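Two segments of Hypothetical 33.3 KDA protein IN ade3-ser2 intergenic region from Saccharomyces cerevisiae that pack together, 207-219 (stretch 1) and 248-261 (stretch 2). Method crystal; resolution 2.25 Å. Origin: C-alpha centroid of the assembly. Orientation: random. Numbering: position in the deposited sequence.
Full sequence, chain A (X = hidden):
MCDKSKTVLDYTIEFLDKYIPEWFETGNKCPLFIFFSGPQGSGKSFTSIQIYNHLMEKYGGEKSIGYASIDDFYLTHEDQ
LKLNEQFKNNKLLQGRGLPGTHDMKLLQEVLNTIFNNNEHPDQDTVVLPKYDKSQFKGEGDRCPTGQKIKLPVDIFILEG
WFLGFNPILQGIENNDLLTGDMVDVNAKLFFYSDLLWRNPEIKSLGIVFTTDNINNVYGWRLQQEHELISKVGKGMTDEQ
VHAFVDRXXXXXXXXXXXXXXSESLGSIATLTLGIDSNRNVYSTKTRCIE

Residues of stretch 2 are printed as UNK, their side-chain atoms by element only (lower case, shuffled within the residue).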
# COMPACT_ATOMS: atom_id res chain seq x y z
N ILE A 207 -4.99 -7.84 4.56
CA ILE A 207 -5.81 -8.22 3.42
C ILE A 207 -4.87 -8.25 2.23
O ILE A 207 -4.36 -7.21 1.80
CB ILE A 207 -6.92 -7.19 3.12
CG1 ILE A 207 -7.63 -6.76 4.42
CG2 ILE A 207 -7.88 -7.78 2.07
CD1 ILE A 207 -8.42 -7.85 5.08
N VAL A 208 -4.62 -9.44 1.71
CA VAL A 208 -3.71 -9.60 0.60
C VAL A 208 -4.40 -10.06 -0.67
O VAL A 208 -5.15 -11.05 -0.67
CB VAL A 208 -2.58 -10.60 0.95
CG1 VAL A 208 -1.69 -10.84 -0.29
CG2 VAL A 208 -1.74 -10.05 2.10
N PHE A 209 -4.14 -9.33 -1.74
CA PHE A 209 -4.69 -9.62 -3.06
C PHE A 209 -3.55 -10.12 -3.94
O PHE A 209 -2.52 -9.44 -4.08
CB PHE A 209 -5.24 -8.35 -3.73
CG PHE A 209 -6.62 -7.93 -3.28
CD1 PHE A 209 -7.04 -8.13 -1.97
CD2 PHE A 209 -7.48 -7.29 -4.17
CE1 PHE A 209 -8.31 -7.70 -1.56
CE2 PHE A 209 -8.74 -6.86 -3.77
CZ PHE A 209 -9.15 -7.06 -2.46
N THR A 210 -3.70 -11.31 -4.50
CA THR A 210 -2.70 -11.81 -5.43
C THR A 210 -3.47 -12.27 -6.68
O THR A 210 -4.70 -12.33 -6.66
CB THR A 210 -1.85 -12.96 -4.84
OG1 THR A 210 -0.67 -13.12 -5.64
CG2 THR A 210 -2.63 -14.27 -4.83
N THR A 211 -2.76 -12.58 -7.76
CA THR A 211 -3.44 -13.00 -8.98
C THR A 211 -2.75 -14.21 -9.60
O THR A 211 -1.66 -14.58 -9.17
CB THR A 211 -3.48 -11.82 -10.00
OG1 THR A 211 -4.23 -12.20 -11.15
CG2 THR A 211 -2.08 -11.41 -10.40
N ASP A 212 -3.40 -14.85 -10.57
CA ASP A 212 -2.84 -16.03 -11.24
C ASP A 212 -1.68 -15.70 -12.17
O ASP A 212 -0.82 -16.53 -12.43
CB ASP A 212 -3.93 -16.76 -12.02
CG ASP A 212 -4.72 -15.83 -12.92
OD1 ASP A 212 -4.10 -15.03 -13.65
OD2 ASP A 212 -5.97 -15.90 -12.91
N ASN A 213 -1.67 -14.48 -12.69
CA ASN A 213 -0.58 -14.06 -13.57
C ASN A 213 -0.26 -12.60 -13.31
O ASN A 213 -1.12 -11.73 -13.44
CB ASN A 213 -0.97 -14.26 -15.04
CG ASN A 213 0.14 -13.85 -15.99
OD1 ASN A 213 1.30 -14.24 -15.82
ND2 ASN A 213 -0.21 -13.06 -17.00
N ILE A 214 0.99 -12.34 -12.96
CA ILE A 214 1.41 -10.98 -12.65
C ILE A 214 1.38 -10.03 -13.85
O ILE A 214 1.33 -8.81 -13.69
CB ILE A 214 2.82 -10.95 -12.01
CG1 ILE A 214 3.02 -9.62 -11.28
CG2 ILE A 214 3.89 -11.13 -13.08
CD1 ILE A 214 1.97 -9.35 -10.20
N ASN A 215 1.39 -10.59 -15.06
CA ASN A 215 1.35 -9.76 -16.25
C ASN A 215 -0.05 -9.18 -16.44
O ASN A 215 -0.30 -8.43 -17.37
CB ASN A 215 1.81 -10.54 -17.48
CG ASN A 215 3.31 -10.76 -17.50
OD1 ASN A 215 4.09 -9.82 -17.31
ND2 ASN A 215 3.73 -12.00 -17.73
N ASN A 216 -0.95 -9.55 -15.53
CA ASN A 216 -2.30 -9.03 -15.58
C ASN A 216 -2.21 -7.53 -15.32
O ASN A 216 -3.07 -6.76 -15.74
CB ASN A 216 -3.17 -9.68 -14.50
CG ASN A 216 -3.56 -11.11 -14.84
OD1 ASN A 216 -4.28 -11.77 -14.09
ND2 ASN A 216 -3.08 -11.59 -15.98
N VAL A 217 -1.15 -7.13 -14.62
CA VAL A 217 -0.94 -5.74 -14.28
C VAL A 217 -0.84 -4.88 -15.55
O VAL A 217 -1.40 -3.79 -15.59
CB VAL A 217 0.34 -5.56 -13.41
CG1 VAL A 217 0.65 -4.08 -13.21
CG2 VAL A 217 0.12 -6.22 -12.06
N TYR A 218 -0.13 -5.36 -16.56
CA TYR A 218 -0.01 -4.60 -17.81
C TYR A 218 -1.42 -4.42 -18.36
O TYR A 218 -1.84 -3.30 -18.68
CB TYR A 218 0.83 -5.34 -18.85
CG TYR A 218 2.31 -5.38 -18.55
CD1 TYR A 218 2.89 -6.48 -17.91
CD2 TYR A 218 3.14 -4.31 -18.92
CE1 TYR A 218 4.25 -6.51 -17.64
CE2 TYR A 218 4.50 -4.34 -18.65
CZ TYR A 218 5.05 -5.44 -18.01
OH TYR A 218 6.40 -5.47 -17.73
N GLY A 219 -2.14 -5.53 -18.47
CA GLY A 219 -3.49 -5.49 -18.98
C GLY A 219 -4.37 -4.47 -18.27
O GLY A 219 -4.98 -3.62 -18.91
N UNK A 248 7.68 -1.15 -12.14
CA UNK A 248 7.23 -1.88 -10.96
C UNK A 248 7.48 -3.39 -11.00
O UNK A 248 7.62 -4.03 -9.95
c UNK A 248 5.74 -1.63 -10.74
c UNK A 248 4.91 1.60 -8.88
c UNK A 248 4.95 2.07 -11.24
c UNK A 248 5.26 0.74 -11.50
o UNK A 248 4.47 3.81 -9.66
c UNK A 248 4.78 2.50 -9.93
c UNK A 248 5.41 -0.19 -10.46
c UNK A 248 5.23 0.26 -9.15
N UNK A 249 7.54 -3.96 -12.20
CA UNK A 249 7.76 -5.39 -12.36
C UNK A 249 8.95 -5.98 -11.59
O UNK A 249 8.86 -7.09 -11.07
c UNK A 249 4.09 -6.56 -13.58
s UNK A 249 5.68 -7.31 -13.82
c UNK A 249 6.57 -5.92 -14.54
c UNK A 249 7.90 -5.74 -13.84
N UNK A 250 10.09 -5.27 -11.54
CA UNK A 250 11.23 -5.83 -10.81
C UNK A 250 10.86 -6.10 -9.34
O UNK A 250 11.16 -7.16 -8.79
c UNK A 250 12.31 -4.76 -10.96
c UNK A 250 11.99 -4.17 -12.31
c UNK A 250 10.48 -4.05 -12.27
N UNK A 251 10.19 -5.13 -8.73
CA UNK A 251 9.76 -5.28 -7.34
C UNK A 251 8.85 -6.49 -7.18
O UNK A 251 9.01 -7.28 -6.26
c UNK A 251 9.02 -4.02 -6.88
o UNK A 251 9.91 -2.93 -6.80
N UNK A 252 7.88 -6.62 -8.08
CA UNK A 252 6.95 -7.74 -8.04
C UNK A 252 7.69 -9.06 -8.10
O UNK A 252 7.48 -9.93 -7.25
c UNK A 252 5.96 -7.65 -9.22
c UNK A 252 4.86 -6.63 -9.03
c UNK A 252 3.53 -4.75 -9.84
o UNK A 252 1.87 -3.75 -8.42
c UNK A 252 2.84 -4.71 -8.63
c UNK A 252 3.14 -5.61 -7.63
c UNK A 252 4.53 -5.71 -10.03
c UNK A 252 4.14 -6.56 -7.83
N UNK A 253 8.57 -9.20 -9.08
CA UNK A 253 9.35 -10.42 -9.26
C UNK A 253 10.22 -10.74 -8.05
O UNK A 253 10.41 -11.91 -7.71
c UNK A 253 10.50 -10.03 -12.97
c UNK A 253 10.25 -10.31 -10.49
n UNK A 253 10.70 -9.99 -15.48
c UNK A 253 9.52 -10.10 -11.80
c UNK A 253 9.77 -9.91 -14.30
N UNK A 254 10.76 -9.71 -7.40
CA UNK A 254 11.62 -9.93 -6.25
C UNK A 254 10.89 -10.26 -4.94
O UNK A 254 11.27 -11.21 -4.26
c UNK A 254 12.49 -8.70 -6.01
c UNK A 254 14.33 -10.20 -5.16
c UNK A 254 14.60 -7.72 -5.13
c UNK A 254 14.01 -8.90 -5.89
N UNK A 255 9.85 -9.50 -4.60
CA UNK A 255 9.16 -9.68 -3.32
C UNK A 255 7.78 -10.33 -3.23
O UNK A 255 7.44 -10.89 -2.19
c UNK A 255 11.38 -5.44 -3.50
c UNK A 255 12.50 -6.89 -1.94
c UNK A 255 12.49 -5.75 -2.72
c UNK A 255 10.25 -7.44 -2.69
c UNK A 255 10.27 -6.29 -3.48
c UNK A 255 9.03 -8.32 -2.62
c UNK A 255 11.38 -7.73 -1.93
o UNK A 255 13.59 -4.92 -2.71
N UNK A 256 6.99 -10.26 -4.30
CA UNK A 256 5.64 -10.80 -4.25
C UNK A 256 5.48 -12.23 -3.74
O UNK A 256 4.58 -12.51 -2.95
c UNK A 256 2.73 -9.98 -4.66
c UNK A 256 4.95 -10.67 -5.62
c UNK A 256 2.85 -10.95 -6.98
c UNK A 256 3.45 -10.99 -5.58
N UNK A 257 6.36 -13.12 -4.17
CA UNK A 257 6.26 -14.51 -3.75
C UNK A 257 6.42 -14.72 -2.23
O UNK A 257 5.52 -15.25 -1.58
c UNK A 257 7.30 -15.34 -4.51
o UNK A 257 6.27 -17.26 -3.50
c UNK A 257 7.14 -16.83 -4.27
n UNK A 257 7.98 -17.62 -4.91
N UNK A 258 7.55 -14.32 -1.67
CA UNK A 258 7.77 -14.49 -0.23
C UNK A 258 6.65 -13.82 0.56
O UNK A 258 6.07 -14.41 1.47
o UNK A 258 11.18 -13.61 -0.91
c UNK A 258 9.10 -13.87 0.22
o UNK A 258 10.32 -15.65 -0.78
c UNK A 258 10.28 -14.42 -0.55
N UNK A 259 6.33 -12.58 0.18
CA UNK A 259 5.28 -11.84 0.85
C UNK A 259 3.94 -12.58 0.87
O UNK A 259 3.39 -12.84 1.94
c UNK A 259 5.10 -10.47 0.19
c UNK A 259 3.83 -9.79 0.58
c UNK A 259 2.32 -9.02 2.30
c UNK A 259 1.70 -8.81 -0.02
c UNK A 259 2.91 -9.39 -0.39
c UNK A 259 3.52 -9.59 1.93
c UNK A 259 1.40 -8.62 1.32
N UNK A 260 3.42 -12.92 -0.29
CA UNK A 260 2.13 -13.60 -0.35
C UNK A 260 2.14 -14.98 0.29
O UNK A 260 1.22 -15.33 1.03
c UNK A 260 1.44 -12.33 -2.41
c UNK A 260 0.33 -14.51 -1.87
c UNK A 260 1.63 -13.72 -1.82
N UNK A 261 3.18 -15.77 0.03
CA UNK A 261 3.27 -17.13 0.57
C UNK A 261 3.41 -17.15 2.09
O UNK A 261 2.89 -18.04 2.75
n UNK A 261 3.73 -21.14 -2.81
c UNK A 261 4.45 -17.86 -0.09
c UNK A 261 4.61 -20.22 -3.19
n UNK A 261 5.46 -19.69 -2.30
n UNK A 261 4.65 -19.83 -4.45
c UNK A 261 5.48 -20.04 -0.87
c UNK A 261 4.34 -19.39 -0.08

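Position 248 has one carbon leading to a six-carbon ring that bears one oxygen, which defines Tyr-248; its ring leads away from stretch 1. Position 249 carries an unbranched chain of two carbons, a sulfur and a terminal carbon, the signature of Met-249. Its CE lies 3.6 Å from the O of Ile-214 and 3.9 Å from the CB of Val-217, while its CG approaches the OH of Tyr-218 at 3.2 Å. The SD sits 5.2 Å from the centroid of the Tyr-218 ring, 58° off the ring normal, an oblique sulfur-aromatic contact.

Three carbons closing onto the backbone N at 250 give Pro-250, and one carbon with one oxygen at 251 gives Ser-251; both are out of reach. At 252 a ring of six carbons with one oxygen again follows a single carbon: Tyr-252. The CG1 of Ile-214 lies 4.1 Å from the CB of Tyr-252, the CD1 of Ile-214 sits over one ring face, and the CG2 of Val-217 is 4.3 Å from Tyr-252 CE1.

Position 253 has four carbons in a row ending in nitrogen, hence Lys-253, exposed and without a contact. At 254, four carbons forked at the second identify Leu-254, and a ring bearing oxygen at 255 identifies Tyr-255; neither reaches stretch 1. Position 256 has the same forked four carbons but points toward stretch 1: as Leu-256, its CD2 meets the CD1 of Ile-214 at 3.7 Å.

Two carbons, the second carrying one oxygen and one nitrogen, make 257 Asn-257; with two oxygens instead, 258 is Asp-258. Position 259 has a six-carbon ring without oxygen, so it is Phe-259, whose CZ lies 3.5 Å from the CG2 of Val-208. At 260, three carbons branching at the first give Val-260, its CG2 3.9 Å from the OG1 of Thr-210 and 4.1 Å from the CG1 of Val-208. At 261, three carbons, a nitrogen and a carbon with two more nitrogens spell Arg-261, whose NE donates to the OD1 of Asn-257 at 2.8 Å.

The contact buries 509 Å² with no hydrogen bond across it, so side-chain packing carries it. The helix crosses the strand at -127°, with axes 9.7 Å apart at closest approach. Met-249, Tyr-252, Leu-256 and Val-260 recur every three or four residues, as a helical face requires. Val-208 and Thr-210 alternate toward the helix with Phe-209 turned away, and Ile-214 extends the surface beyond the strand by touching Met-249, Tyr-252 and Leu-256.

Stretch 2 248-261: YMPSYKLYLNDFVR
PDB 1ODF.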